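Local coordinates for saposin-like protein (Necator americanus, PDB 3S63) that probably binds lipids and interacts with membranes, as other members of the saposin-like family do, at residues C7-I12 against F43-R48; T16-F21 against R62-G67; L50-V55 against M78-P83. All coordinates share one frame; numbering follows the deposited sequence.

Contact 1 of 3, residues C7-I12 against F43-R48; sequences CDLCQI and FNYRRR
L9 lies on one face of the Y45 ring. Its CB makes a CH-pi contact over the ring centre, 3.7 Å from the centroid and 12° off the ring normal. The CD1 branch reaches back toward the root of the tyrosine and sits 3.5 Å from Y45 CG. The leucine thus runs back along the ring, from its middle to its inner end, while the tyrosine runs outward. The far end of the ring meets the next residue of the helix. Y45 OH lies 3.6 Å from C10 CA, and no hydrogen bond joins the two segments.

In the saposin-like fold this contact sets the start of helix 46-65 against helix 3-20. The disulfide from C10 to C75 leaves helix 3-20 beside it and holds C10 in turn. The CA atoms of Y45 and L9 are 7.7 Å apart. With CG anti to the backbone N (chi1 -175°), Y45 extends its ring across the leucine to C10. The terminal residue L1 touches both L9 and Y45.

Contact 2 of 3, residues T16-F21 against R62-G67; sequences TVFGHF and REMTDG
F18 and M64 meet by apolar packing along one edge of the ring. F18 CD1 lies 3.5 Å from M64 CG, and M64 CB is beside the same stretch of edge. The methionine runs on past the ring, extended beyond CG, until its CE comes 4.1 Å from F18 CB. There it also approaches V17, with V17 CG1 4.4 Å from M64 CE.

The sulfur adds a Met-aromatic contact. M64 SD is 5.4 Å from the centroid of the F18 ring and 90° off its normal, so it sits at the edge and not over a face. The same edge turns to the backbone of M64, where F18 CE1 points at the carbonyl O close to the ring plane. F18 CG is anti to its own N (chi1 -178°), which carries the ring out from helix 3-20 to this edge-on meeting.

The contact joins the end of helix 3-20 to the end of helix 46-65 in the saposin-like bundle. F69 touches M64 and stacks with the F18 ring, while V17 also packs on L31 of helix 28-39.

The charged interaction stays within 62-67. R62 grips E63 side-on, NE and NH2 both reaching the single oxygen OE2, each at 3.1 Å. E63 OE2 receives NE on its anti lone pair, close to the guanidinium plane. NH2 comes from the anti side too, but 28° out of the carboxylate plane.

Contact 3 of 3, residues L50-V55 against M78-P83; sequences LLLMKV and MRECNP
L52 points its two methyl branches at different residues of the loop that follows helix 71-77. L52 CD1 meets E80 CG at 3.6 Å. L52 CD2 meets M78 SD at 3.8 Å. The leucine therefore faces both side chains with its fork, and no hydrogen bond joins the two segments.

M78 leaves the backbone and runs out extended as far as the sulfur. It then bends at chi3 (-68°). The bend swings CE back toward the other branch of the leucine, 4.0 Å from L52 CD1. The sulfur meets CD2 and the methyl CE meets CD1. One methionine thus lies against both arms of the fork, and the CE end comes in on the side where E80 also packs.

E80 bends earlier along its chain, at chi2 (-66°), so the aliphatic part and the acid part do different jobs. E80 CG packs on L52 and lies 4.0 Å from L52 CG. E80 CD, just beyond the bend, is still 4.1 Å from L52 CD1. The carboxylate turns aside to R48, one helical turn before L52, and OE1 forms a salt bridge with its NE. This bond ties the polar end to the same helix that E80 CG packs against.

The backbone of the loop places both side chains. R79 has positive phi and ends helix 71-77 with a Schellman motif, and M78 and E80 on its two sides both point at L52. C81 follows and is bonded to C7. Such a disulfide between the N-terminal and C-terminal parts of the chain is characteristic of the saposin-like fold.

In the fold
Helix 46-65 takes part in all three contacts. Contact 1 lies at its start and contact 2 near its end; both face helix 3-20. They are on opposite sides of the chain's centre, with contact centres about 17 Å apart. Contact 3 uses the first half of the helix, at L52, against the loop after helix 71-77. Contacts 1 and 3 are neighbours, with centres about 9 Å apart. They are joined by the C7 SG to C81 SG disulfide, 2.0 Å, and by the salt bridge from R48 NE to E80 OE1, 2.7 Å. C10 SG also packs on M78 CE at 3.5 Å. Contact 2 stands apart, its nearest atoms about 7 Å from contact 3.

Contact 1 of 3, residues C7-I12 against F43-R48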
ATOM      1  N   CYS A   7      -8.351  -3.550   5.297  1.00 33.84           N
ATOM      2  CA  CYS A   7      -8.281  -2.141   4.967  1.00 40.51           C
ATOM      3  C   CYS A   7      -7.133  -1.465   5.725  1.00 40.94           C
ATOM      4  O   CYS A   7      -6.306  -0.768   5.132  1.00 36.51           O
ATOM      5  CB  CYS A   7      -9.610  -1.456   5.290  1.00 41.47           C
ATOM      6  SG  CYS A   7      -9.582   0.324   5.089  1.00 44.91           S
ATOM      7  N   ASP A   8      -7.093  -1.676   7.039  1.00 37.56           N
ATOM      8  CA  ASP A   8      -6.028  -1.128   7.858  1.00 35.46           C
ATOM      9  C   ASP A   8      -4.669  -1.535   7.281  1.00 41.28           C
ATOM     10  O   ASP A   8      -3.811  -0.692   7.034  1.00 40.24           O
ATOM     11  CB  ASP A   8      -6.172  -1.589   9.312  1.00 35.12           C
ATOM     12  CG  ASP A   8      -7.378  -0.959  10.019  1.00 38.08           C
ATOM     13  OD1 ASP A   8      -7.973   0.000   9.489  1.00 35.96           O
ATOM     14  OD2 ASP A   8      -7.730  -1.419  11.123  1.00 45.15           O
ATOM     15  N   LEU A   9      -4.483  -2.827   7.035  1.00 40.83           N
ATOM     16  CA  LEU A   9      -3.217  -3.315   6.511  1.00 39.55           C
ATOM     17  C   LEU A   9      -2.813  -2.647   5.189  1.00 38.93           C
ATOM     18  O   LEU A   9      -1.645  -2.352   4.963  1.00 41.99           O
ATOM     19  CB  LEU A   9      -3.229  -4.842   6.387  1.00 36.46           C
ATOM     20  CG  LEU A   9      -3.369  -5.563   7.732  1.00 37.73           C
ATOM     21  CD1 LEU A   9      -3.152  -7.035   7.563  1.00 39.51           C
ATOM     22  CD2 LEU A   9      -2.371  -5.028   8.735  1.00 45.09           C
ATOM     23  N   CYS A  10      -3.766  -2.400   4.311  1.00 31.58           N
ATOM     24  CA  CYS A  10      -3.416  -1.735   3.074  1.00 32.19           C
ATOM     25  C   CYS A  10      -2.742  -0.417   3.430  1.00 35.40           C
ATOM     26  O   CYS A  10      -1.707  -0.067   2.874  1.00 32.06           O
ATOM     27  CB  CYS A  10      -4.664  -1.476   2.231  1.00 29.77           C
ATOM     28  SG  CYS A  10      -4.305  -0.851   0.570  1.00 30.81           S
ATOM     29  N   GLN A  11      -3.343   0.293   4.379  1.00 34.40           N
ATOM     30  CA  GLN A  11      -2.921   1.630   4.753  1.00 36.17           C
ATOM     31  C   GLN A  11      -1.559   1.642   5.445  1.00 36.62           C
ATOM     32  O   GLN A  11      -0.676   2.409   5.082  1.00 41.43           O
ATOM     33  CB  GLN A  11      -3.968   2.269   5.664  1.00 35.11           C
ATOM     34  CG  GLN A  11      -5.275   2.557   4.990  1.00 36.90           C
ATOM     35  CD  GLN A  11      -6.212   3.341   5.878  1.00 47.66           C
ATOM     36  OE1 GLN A  11      -6.147   4.566   5.929  1.00 58.30           O
ATOM     37  NE2 GLN A  11      -7.092   2.641   6.583  1.00 46.29           N
ATOM     38  N   ILE A  12      -1.412   0.807   6.461  1.00 31.23           N
ATOM     39  CA  ILE A  12      -0.158   0.654   7.165  1.00 35.28           C
ATOM     40  C   ILE A  12       1.000   0.357   6.211  1.00 35.55           C
ATOM     41  O   ILE A  12       2.084   0.914   6.342  1.00 37.03           O
ATOM     42  CB  ILE A  12      -0.283  -0.484   8.186  1.00 37.04           C
ATOM     43  CG1 ILE A  12      -1.406  -0.162   9.178  1.00 37.65           C
ATOM     44  CG2 ILE A  12       1.031  -0.723   8.894  1.00 29.39           C
ATOM     45  CD1 ILE A  12      -1.714  -1.302  10.132  1.00 45.96           C
ATOM     46  N   PHE A  43       2.509 -11.596   8.892  1.00 58.03           N
ATOM     47  CA  PHE A  43       2.291 -13.030   8.674  1.00 58.53           C
ATOM     48  C   PHE A  43       1.046 -13.333   7.845  1.00 56.46           C
ATOM     49  O   PHE A  43       1.130 -13.964   6.792  1.00 59.48           O
ATOM     50  CB  PHE A  43       2.242 -13.785  10.012  1.00 56.40           C
ATOM     51  N   ASN A  44      -0.103 -12.873   8.320  1.00 52.02           N
ATOM     52  CA  ASN A  44      -1.380 -13.224   7.714  1.00 47.53           C
ATOM     53  C   ASN A  44      -1.681 -12.474   6.430  1.00 52.19           C
ATOM     54  O   ASN A  44      -2.644 -12.774   5.729  1.00 57.35           O
ATOM     55  CB  ASN A  44      -2.506 -12.972   8.712  1.00 58.17           C
ATOM     56  CG  ASN A  44      -2.430 -13.888   9.917  1.00 62.84           C
ATOM     57  OD1 ASN A  44      -2.048 -15.055   9.793  1.00 56.63           O
ATOM     58  ND2 ASN A  44      -2.791 -13.366  11.091  1.00 56.69           N
ATOM     59  N   TYR A  45      -0.856 -11.495   6.111  1.00 43.43           N
ATOM     60  CA  TYR A  45      -1.182 -10.586   5.031  1.00 37.07           C
ATOM     61  C   TYR A  45      -0.221 -10.778   3.871  1.00 40.32           C
ATOM     62  O   TYR A  45      -0.496 -10.331   2.763  1.00 40.23           O
ATOM     63  CB  TYR A  45      -1.116  -9.160   5.566  1.00 37.90           C
ATOM     64  CG  TYR A  45      -1.532  -8.083   4.611  1.00 35.33           C
ATOM     65  CD1 TYR A  45      -0.750  -6.948   4.432  1.00 34.95           C
ATOM     66  CD2 TYR A  45      -2.720  -8.184   3.896  1.00 33.68           C
ATOM     67  CE1 TYR A  45      -1.149  -5.939   3.557  1.00 36.01           C
ATOM     68  CE2 TYR A  45      -3.117  -7.193   3.022  1.00 28.04           C
ATOM     69  CZ  TYR A  45      -2.334  -6.074   2.859  1.00 32.66           C
ATOM     70  OH  TYR A  45      -2.731  -5.100   1.986  1.00 31.70           O
ATOM     71  N   ARG A  46       0.905 -11.440   4.137  1.00 40.60           N
ATOM     72  CA  ARG A  46       1.950 -11.657   3.137  1.00 36.96           C
ATOM     73  C   ARG A  46       1.405 -12.005   1.751  1.00 38.24           C
ATOM     74  O   ARG A  46       1.697 -11.338   0.765  1.00 40.73           O
ATOM     75  CB  ARG A  46       2.897 -12.764   3.602  1.00 40.10           C
ATOM     76  CG  ARG A  46       4.116 -13.006   2.705  1.00 44.61           C
ATOM     77  CD  ARG A  46       4.847 -14.300   3.096  1.00 45.93           C
ATOM     78  NE  ARG A  46       6.180 -14.427   2.499  1.00 50.01           N
ATOM     79  CZ  ARG A  46       6.418 -14.799   1.240  1.00 51.68           C
ATOM     80  NH1 ARG A  46       5.409 -15.067   0.422  1.00 51.80           N
ATOM     81  NH2 ARG A  46       7.665 -14.892   0.789  1.00 47.33           N
ATOM     82  N   ARG A  47       0.611 -13.059   1.673  1.00 48.35           N
ATOM     83  CA  ARG A  47       0.199 -13.574   0.375  1.00 50.33           C
ATOM     84  C   ARG A  47      -0.651 -12.589  -0.407  1.00 45.04           C
ATOM     85  O   ARG A  47      -0.419 -12.351  -1.593  1.00 43.79           O
ATOM     86  CB  ARG A  47      -0.550 -14.889   0.553  1.00 52.94           C
ATOM     87  CG  ARG A  47       0.182 -16.084  -0.010  1.00 58.68           C
ATOM     88  CD  ARG A  47      -0.611 -16.655  -1.172  1.00 65.38           C
ATOM     89  NE  ARG A  47      -1.995 -16.922  -0.789  1.00 55.59           N
ATOM     90  CZ  ARG A  47      -2.883 -17.519  -1.575  1.00 57.19           C
ATOM     91  NH1 ARG A  47      -2.547 -17.909  -2.802  1.00 54.44           N
ATOM     92  NH2 ARG A  47      -4.113 -17.724  -1.131  1.00 60.76           N
ATOM     93  N   ARG A  48      -1.647 -12.032   0.266  1.00 33.66           N
ATOM     94  CA  ARG A  48      -2.548 -11.081  -0.356  1.00 32.25           C
ATOM     95  C   ARG A  48      -1.833  -9.777  -0.722  1.00 31.52           C
ATOM     96  O   ARG A  48      -2.021  -9.224  -1.812  1.00 29.66           O
ATOM     97  CB  ARG A  48      -3.721 -10.784   0.578  1.00 36.03           C
ATOM     98  CG  ARG A  48      -4.803  -9.950  -0.085  1.00 24.44           C
ATOM     99  CD  ARG A  48      -5.759  -9.373   0.904  1.00 21.57           C
ATOM    100  NE  ARG A  48      -6.822  -8.679   0.190  1.00 31.23           N
ATOM    101  CZ  ARG A  48      -7.941  -9.262  -0.232  1.00 30.74           C
ATOM    102  NH1 ARG A  48      -8.164 -10.553   0.002  1.00 28.93           N
ATOM    103  NH2 ARG A  48      -8.841  -8.555  -0.882  1.00 31.77           N
TER

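Contact 2 of 3, residues T16-F21 against R62-G67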
ATOM      1  N   THR A  16       3.966   3.103   5.470  1.00 33.11           N
ATOM      2  CA  THR A  16       5.274   2.710   5.960  1.00 33.34           C
ATOM      3  C   THR A  16       6.318   2.764   4.842  1.00 35.35           C
ATOM      4  O   THR A  16       7.405   3.292   5.035  1.00 33.76           O
ATOM      5  CB  THR A  16       5.218   1.308   6.600  1.00 34.95           C
ATOM      6  OG1 THR A  16       4.460   1.371   7.816  1.00 39.76           O
ATOM      7  CG2 THR A  16       6.595   0.811   6.936  1.00 34.12           C
ATOM      8  N   VAL A  17       5.976   2.239   3.670  1.00 35.31           N
ATOM      9  CA  VAL A  17       6.873   2.287   2.519  1.00 29.12           C
ATOM     10  C   VAL A  17       7.049   3.717   1.993  1.00 33.83           C
ATOM     11  O   VAL A  17       8.136   4.090   1.548  1.00 36.02           O
ATOM     12  CB  VAL A  17       6.394   1.370   1.374  1.00 27.57           C
ATOM     13  CG1 VAL A  17       7.168   1.664   0.086  1.00 23.18           C
ATOM     14  CG2 VAL A  17       6.491  -0.109   1.784  1.00 24.02           C
ATOM     15  N   PHE A  18       5.993   4.523   2.044  1.00 32.85           N
ATOM     16  CA  PHE A  18       6.094   5.911   1.594  1.00 33.33           C
ATOM     17  C   PHE A  18       6.978   6.702   2.546  1.00 35.98           C
ATOM     18  O   PHE A  18       7.760   7.551   2.125  1.00 36.52           O
ATOM     19  CB  PHE A  18       4.718   6.555   1.522  1.00 28.53           C
ATOM     20  CG  PHE A  18       4.723   7.982   1.025  1.00 32.76           C
ATOM     21  CD1 PHE A  18       4.641   8.263  -0.332  1.00 34.87           C
ATOM     22  CD2 PHE A  18       4.757   9.049   1.914  1.00 38.45           C
ATOM     23  CE1 PHE A  18       4.608   9.583  -0.799  1.00 32.45           C
ATOM     24  CE2 PHE A  18       4.732  10.370   1.455  1.00 31.08           C
ATOM     25  CZ  PHE A  18       4.660  10.629   0.099  1.00 31.97           C
ATOM     26  N   GLY A  19       6.844   6.416   3.834  1.00 37.32           N
ATOM     27  CA  GLY A  19       7.660   7.064   4.839  1.00 32.81           C
ATOM     28  C   GLY A  19       9.096   6.624   4.687  1.00 32.78           C
ATOM     29  O   GLY A  19      10.009   7.397   4.916  1.00 33.68           O
ATOM     30  N   HIS A  20       9.287   5.371   4.294  1.00 28.92           N
ATOM     31  CA  HIS A  20      10.619   4.825   4.108  1.00 30.08           C
ATOM     32  C   HIS A  20      11.470   5.664   3.140  1.00 30.82           C
ATOM     33  O   HIS A  20      12.637   5.926   3.418  1.00 30.63           O
ATOM     34  CB  HIS A  20      10.534   3.381   3.623  1.00 23.93           C
ATOM     35  CG  HIS A  20      11.852   2.793   3.234  1.00 22.79           C
ATOM     36  ND1 HIS A  20      12.217   2.595   1.920  1.00 26.75           N
ATOM     37  CD2 HIS A  20      12.890   2.358   3.980  1.00 23.64           C
ATOM     38  CE1 HIS A  20      13.420   2.056   1.872  1.00 25.89           C
ATOM     39  NE2 HIS A  20      13.855   1.911   3.110  1.00 30.74           N
ATOM     40  N   PHE A  21      10.889   6.073   2.016  1.00 26.91           N
ATOM     41  CA  PHE A  21      11.593   6.874   1.021  1.00 29.03           C
ATOM     42  C   PHE A  21      11.445   8.347   1.327  1.00 34.46           C
ATOM     43  O   PHE A  21      11.900   9.200   0.566  1.00 35.28           O
ATOM     44  CB  PHE A  21      11.007   6.659  -0.369  1.00 32.42           C
ATOM     45  CG  PHE A  21      11.157   5.261  -0.898  1.00 34.89           C
ATOM     46  CD1 PHE A  21      10.117   4.358  -0.791  1.00 26.21           C
ATOM     47  CD2 PHE A  21      12.325   4.867  -1.540  1.00 27.79           C
ATOM     48  CE1 PHE A  21      10.250   3.091  -1.295  1.00 29.08           C
ATOM     49  CE2 PHE A  21      12.450   3.618  -2.043  1.00 26.59           C
ATOM     50  CZ  PHE A  21      11.413   2.720  -1.922  1.00 28.24           C
ATOM     51  N   ARG A  62       2.354   5.882  -9.064  1.00 33.28           N
ATOM     52  CA  ARG A  62       1.807   7.159  -9.511  1.00 29.84           C
ATOM     53  C   ARG A  62       1.270   7.993  -8.360  1.00 31.86           C
ATOM     54  O   ARG A  62       1.591   9.167  -8.255  1.00 34.50           O
ATOM     55  CB  ARG A  62       0.694   6.936 -10.520  1.00 30.46           C
ATOM     56  CG  ARG A  62       0.095   8.202 -11.063  1.00 29.72           C
ATOM     57  CD  ARG A  62      -1.098   7.869 -11.927  1.00 33.05           C
ATOM     58  NE  ARG A  62      -2.261   7.518 -11.116  1.00 33.03           N
ATOM     59  CZ  ARG A  62      -3.374   6.966 -11.585  1.00 30.05           C
ATOM     60  NH1 ARG A  62      -3.507   6.668 -12.871  1.00 31.88           N
ATOM     61  NH2 ARG A  62      -4.357   6.704 -10.756  1.00 30.00           N
ATOM     62  N   GLU A  63       0.462   7.388  -7.496  1.00 30.78           N
ATOM     63  CA  GLU A  63      -0.175   8.132  -6.410  1.00 36.16           C
ATOM     64  C   GLU A  63       0.823   8.606  -5.364  1.00 36.00           C
ATOM     65  O   GLU A  63       0.653   9.659  -4.753  1.00 40.16           O
ATOM     66  CB  GLU A  63      -1.252   7.289  -5.730  1.00 33.82           C
ATOM     67  CG  GLU A  63      -2.394   6.921  -6.629  1.00 32.73           C
ATOM     68  CD  GLU A  63      -3.168   8.122  -7.096  1.00 37.20           C
ATOM     69  OE1 GLU A  63      -3.573   8.924  -6.235  1.00 39.78           O
ATOM     70  OE2 GLU A  63      -3.370   8.265  -8.318  1.00 38.01           O
ATOM     71  N   MET A  64       1.854   7.809  -5.148  1.00 33.25           N
ATOM     72  CA  MET A  64       2.861   8.133  -4.162  1.00 31.63           C
ATOM     73  C   MET A  64       3.718   9.306  -4.613  1.00 35.01           C
ATOM     74  O   MET A  64       4.070  10.155  -3.801  1.00 41.23           O
ATOM     75  CB  MET A  64       3.742   6.918  -3.896  1.00 30.08           C
ATOM     76  CG  MET A  64       3.320   6.083  -2.717  1.00 28.09           C
ATOM     77  SD  MET A  64       4.542   4.798  -2.328  1.00 29.98           S
ATOM     78  CE  MET A  64       3.554   3.762  -1.249  1.00 26.17           C
ATOM     79  N   THR A  65       4.045   9.350  -5.903  1.00 37.02           N
ATOM     80  CA  THR A  65       4.990  10.332  -6.437  1.00 39.91           C
ATOM     81  C   THR A  65       4.350  11.668  -6.867  1.00 43.99           C
ATOM     82  O   THR A  65       5.054  12.627  -7.225  1.00 44.27           O
ATOM     83  CB  THR A  65       5.799   9.747  -7.617  1.00 34.03           C
ATOM     84  OG1 THR A  65       4.910   9.333  -8.656  1.00 35.92           O
ATOM     85  CG2 THR A  65       6.602   8.571  -7.167  1.00 38.51           C
ATOM     86  N   ASP A  66       3.018  11.710  -6.833  1.00 39.57           N
ATOM     87  CA  ASP A  66       2.235  12.902  -7.154  1.00 34.17           C
ATOM     88  C   ASP A  66       2.239  13.890  -5.990  1.00 39.87           C
ATOM     89  O   ASP A  66       1.974  15.064  -6.177  1.00 49.56           O
ATOM     90  CB  ASP A  66       0.786  12.512  -7.477  1.00 37.82           C
ATOM     91  CG  ASP A  66       0.558  12.235  -8.957  1.00 36.32           C
ATOM     92  OD1 ASP A  66      -0.609  12.126  -9.381  1.00 35.56           O
ATOM     93  OD2 ASP A  66       1.539  12.140  -9.709  1.00 39.85           O
ATOM     94  N   GLY A  67       2.521  13.416  -4.784  1.00 49.37           N
ATOM     95  CA  GLY A  67       2.580  14.298  -3.634  1.00 51.28           C
ATOM     96  C   GLY A  67       1.298  14.287  -2.825  1.00 51.94           C
ATOM     97  O   GLY A  67       1.284  14.606  -1.632  1.00 54.36           O
TER

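Contact 3 of 3, residues L50-V55 against M78-P83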
ATOM      1  N   LEU A  50       1.286  -9.275  -1.343  1.00 34.05           N
ATOM      2  CA  LEU A  50       2.236  -9.480  -2.431  1.00 32.00           C
ATOM      3  C   LEU A  50       1.595  -9.421  -3.810  1.00 31.84           C
ATOM      4  O   LEU A  50       2.185  -8.890  -4.751  1.00 32.86           O
ATOM      5  CB  LEU A  50       2.982 -10.809  -2.230  1.00 29.90           C
ATOM      6  CG  LEU A  50       4.081 -10.816  -1.158  1.00 29.23           C
ATOM      7  CD1 LEU A  50       4.501 -12.223  -0.827  1.00 32.36           C
ATOM      8  CD2 LEU A  50       5.298  -9.988  -1.592  1.00 27.86           C
ATOM      9  N   LEU A  51       0.391  -9.973  -3.923  1.00 36.47           N
ATOM     10  CA  LEU A  51      -0.357  -9.962  -5.177  1.00 33.92           C
ATOM     11  C   LEU A  51      -0.958  -8.604  -5.443  1.00 33.34           C
ATOM     12  O   LEU A  51      -1.150  -8.215  -6.596  1.00 34.73           O
ATOM     13  CB  LEU A  51      -1.475 -11.004  -5.141  1.00 36.42           C
ATOM     14  CG  LEU A  51      -0.982 -12.442  -5.259  1.00 40.86           C
ATOM     15  CD1 LEU A  51      -1.879 -13.382  -4.496  1.00 38.80           C
ATOM     16  CD2 LEU A  51      -0.869 -12.838  -6.721  1.00 43.68           C
ATOM     17  N   LEU A  52      -1.278  -7.899  -4.363  1.00 27.22           N
ATOM     18  CA  LEU A  52      -1.863  -6.574  -4.459  1.00 26.85           C
ATOM     19  C   LEU A  52      -0.846  -5.617  -5.046  1.00 30.51           C
ATOM     20  O   LEU A  52      -1.149  -4.879  -5.989  1.00 28.30           O
ATOM     21  CB  LEU A  52      -2.260  -6.078  -3.081  1.00 30.86           C
ATOM     22  CG  LEU A  52      -3.622  -5.419  -2.904  1.00 30.32           C
ATOM     23  CD1 LEU A  52      -3.513  -4.467  -1.727  1.00 29.04           C
ATOM     24  CD2 LEU A  52      -4.055  -4.701  -4.177  1.00 25.68           C
ATOM     25  N   MET A  53       0.361  -5.628  -4.482  1.00 27.31           N
ATOM     26  CA  MET A  53       1.420  -4.750  -4.966  1.00 30.95           C
ATOM     27  C   MET A  53       1.818  -5.157  -6.385  1.00 31.16           C
ATOM     28  O   MET A  53       2.182  -4.309  -7.201  1.00 31.12           O
ATOM     29  CB  MET A  53       2.648  -4.758  -4.034  1.00 31.12           C
ATOM     30  CG  MET A  53       2.332  -4.578  -2.552  1.00 30.28           C
ATOM     31  SD  MET A  53       1.341  -3.123  -2.241  1.00 37.98           S
ATOM     32  CE  MET A  53       0.734  -3.376  -0.576  1.00 27.12           C
ATOM     33  N   LYS A  54       1.743  -6.451  -6.687  1.00 30.24           N
ATOM     34  CA  LYS A  54       2.158  -6.919  -7.999  1.00 30.04           C
ATOM     35  C   LYS A  54       1.258  -6.329  -9.062  1.00 34.37           C
ATOM     36  O   LYS A  54       1.728  -5.754 -10.036  1.00 41.05           O
ATOM     37  CB  LYS A  54       2.127  -8.439  -8.095  1.00 32.48           C
ATOM     38  CG  LYS A  54       2.613  -8.939  -9.446  1.00 37.22           C
ATOM     39  CD  LYS A  54       2.219 -10.393  -9.738  1.00 47.30           C
ATOM     40  CE  LYS A  54       0.769 -10.519 -10.177  1.00 42.89           C
ATOM     41  NZ  LYS A  54       0.546 -11.762 -10.967  1.00 51.75           N
ATOM     42  N   VAL A  55      -0.045  -6.472  -8.865  1.00 29.96           N
ATOM     43  CA  VAL A  55      -1.012  -6.023  -9.845  1.00 30.07           C
ATOM     44  C   VAL A  55      -1.039  -4.502  -9.934  1.00 33.82           C
ATOM     45  O   VAL A  55      -1.126  -3.945 -11.029  1.00 35.05           O
ATOM     46  CB  VAL A  55      -2.426  -6.521  -9.490  1.00 33.27           C
ATOM     47  CG1 VAL A  55      -3.430  -6.056 -10.530  1.00 31.07           C
ATOM     48  CG2 VAL A  55      -2.438  -8.025  -9.384  1.00 31.59           C
ATOM     49  N   MET A  78      -8.306   0.483  -5.058  1.00 34.27           N
ATOM     50  CA  MET A  78      -7.967  -0.921  -5.200  1.00 30.57           C
ATOM     51  C   MET A  78      -9.055  -1.762  -4.573  1.00 32.39           C
ATOM     52  O   MET A  78      -9.037  -2.983  -4.664  1.00 33.73           O
ATOM     53  CB  MET A  78      -6.636  -1.191  -4.516  1.00 28.64           C
ATOM     54  CG  MET A  78      -5.507  -0.354  -5.081  1.00 30.96           C
ATOM     55  SD  MET A  78      -3.876  -0.966  -4.685  1.00 29.64           S
ATOM     56  CE  MET A  78      -3.811  -0.691  -2.918  1.00 20.59           C
ATOM     57  N   ARG A  79     -10.004  -1.084  -3.938  1.00 35.22           N
ATOM     58  CA  ARG A  79     -11.156  -1.724  -3.311  1.00 38.85           C
ATOM     59  C   ARG A  79     -10.746  -2.622  -2.139  1.00 38.04           C
ATOM     60  O   ARG A  79     -11.465  -3.556  -1.776  1.00 38.52           O
ATOM     61  CB  ARG A  79     -12.036  -2.477  -4.353  1.00 30.27           C
ATOM     62  N   GLU A  80      -9.592  -2.315  -1.543  1.00 39.19           N
ATOM     63  CA  GLU A  80      -9.154  -2.961  -0.301  1.00 39.35           C
ATOM     64  C   GLU A  80      -9.697  -2.189   0.890  1.00 43.40           C
ATOM     65  O   GLU A  80      -9.530  -2.588   2.044  1.00 43.06           O
ATOM     66  CB  GLU A  80      -7.634  -3.036  -0.226  1.00 37.45           C
ATOM     67  CG  GLU A  80      -7.017  -4.034  -1.200  1.00 37.95           C
ATOM     68  CD  GLU A  80      -7.388  -5.477  -0.876  1.00 42.43           C
ATOM     69  OE1 GLU A  80      -6.896  -6.006   0.146  1.00 41.81           O
ATOM     70  OE2 GLU A  80      -8.175  -6.074  -1.643  1.00 43.21           O
ATOM     71  N   CYS A  81     -10.334  -1.064   0.583  1.00 40.83           N
ATOM     72  CA  CYS A  81     -11.088  -0.277   1.544  1.00 38.65           C
ATOM     73  C   CYS A  81     -12.394   0.060   0.863  1.00 38.70           C
ATOM     74  O   CYS A  81     -12.424   0.278  -0.346  1.00 42.17           O
ATOM     75  CB  CYS A  81     -10.340   1.009   1.912  1.00 39.57           C
ATOM     76  SG  CYS A  81      -9.060   0.799   3.178  1.00 30.34           S
ATOM     77  N   ASN A  82     -13.486   0.063   1.614  1.00 48.87           N
ATOM     78  CA  ASN A  82     -14.761   0.509   1.068  1.00 53.43           C
ATOM     79  C   ASN A  82     -15.120   1.801   1.791  1.00 59.19           C
ATOM     80  O   ASN A  82     -14.573   2.076   2.868  1.00 58.86           O
ATOM     81  CB  ASN A  82     -15.837  -0.558   1.253  1.00 47.53           C
ATOM     82  N   PRO A  83     -16.009   2.616   1.191  1.00 63.90           N
ATOM     83  CA  PRO A  83     -16.438   3.906   1.750  1.00 59.48           C
ATOM     84  C   PRO A  83     -16.876   3.813   3.217  1.00 63.53           C
ATOM     85  O   PRO A  83     -16.726   4.779   3.967  1.00 64.68           O
ATOM     86  CB  PRO A  83     -17.611   4.293   0.851  1.00 69.00           C
ATOM     87  CG  PRO A  83     -17.269   3.678  -0.470  1.00 65.60           C
ATOM     88  CD  PRO A  83     -16.612   2.363  -0.132  1.00 62.28           C
TER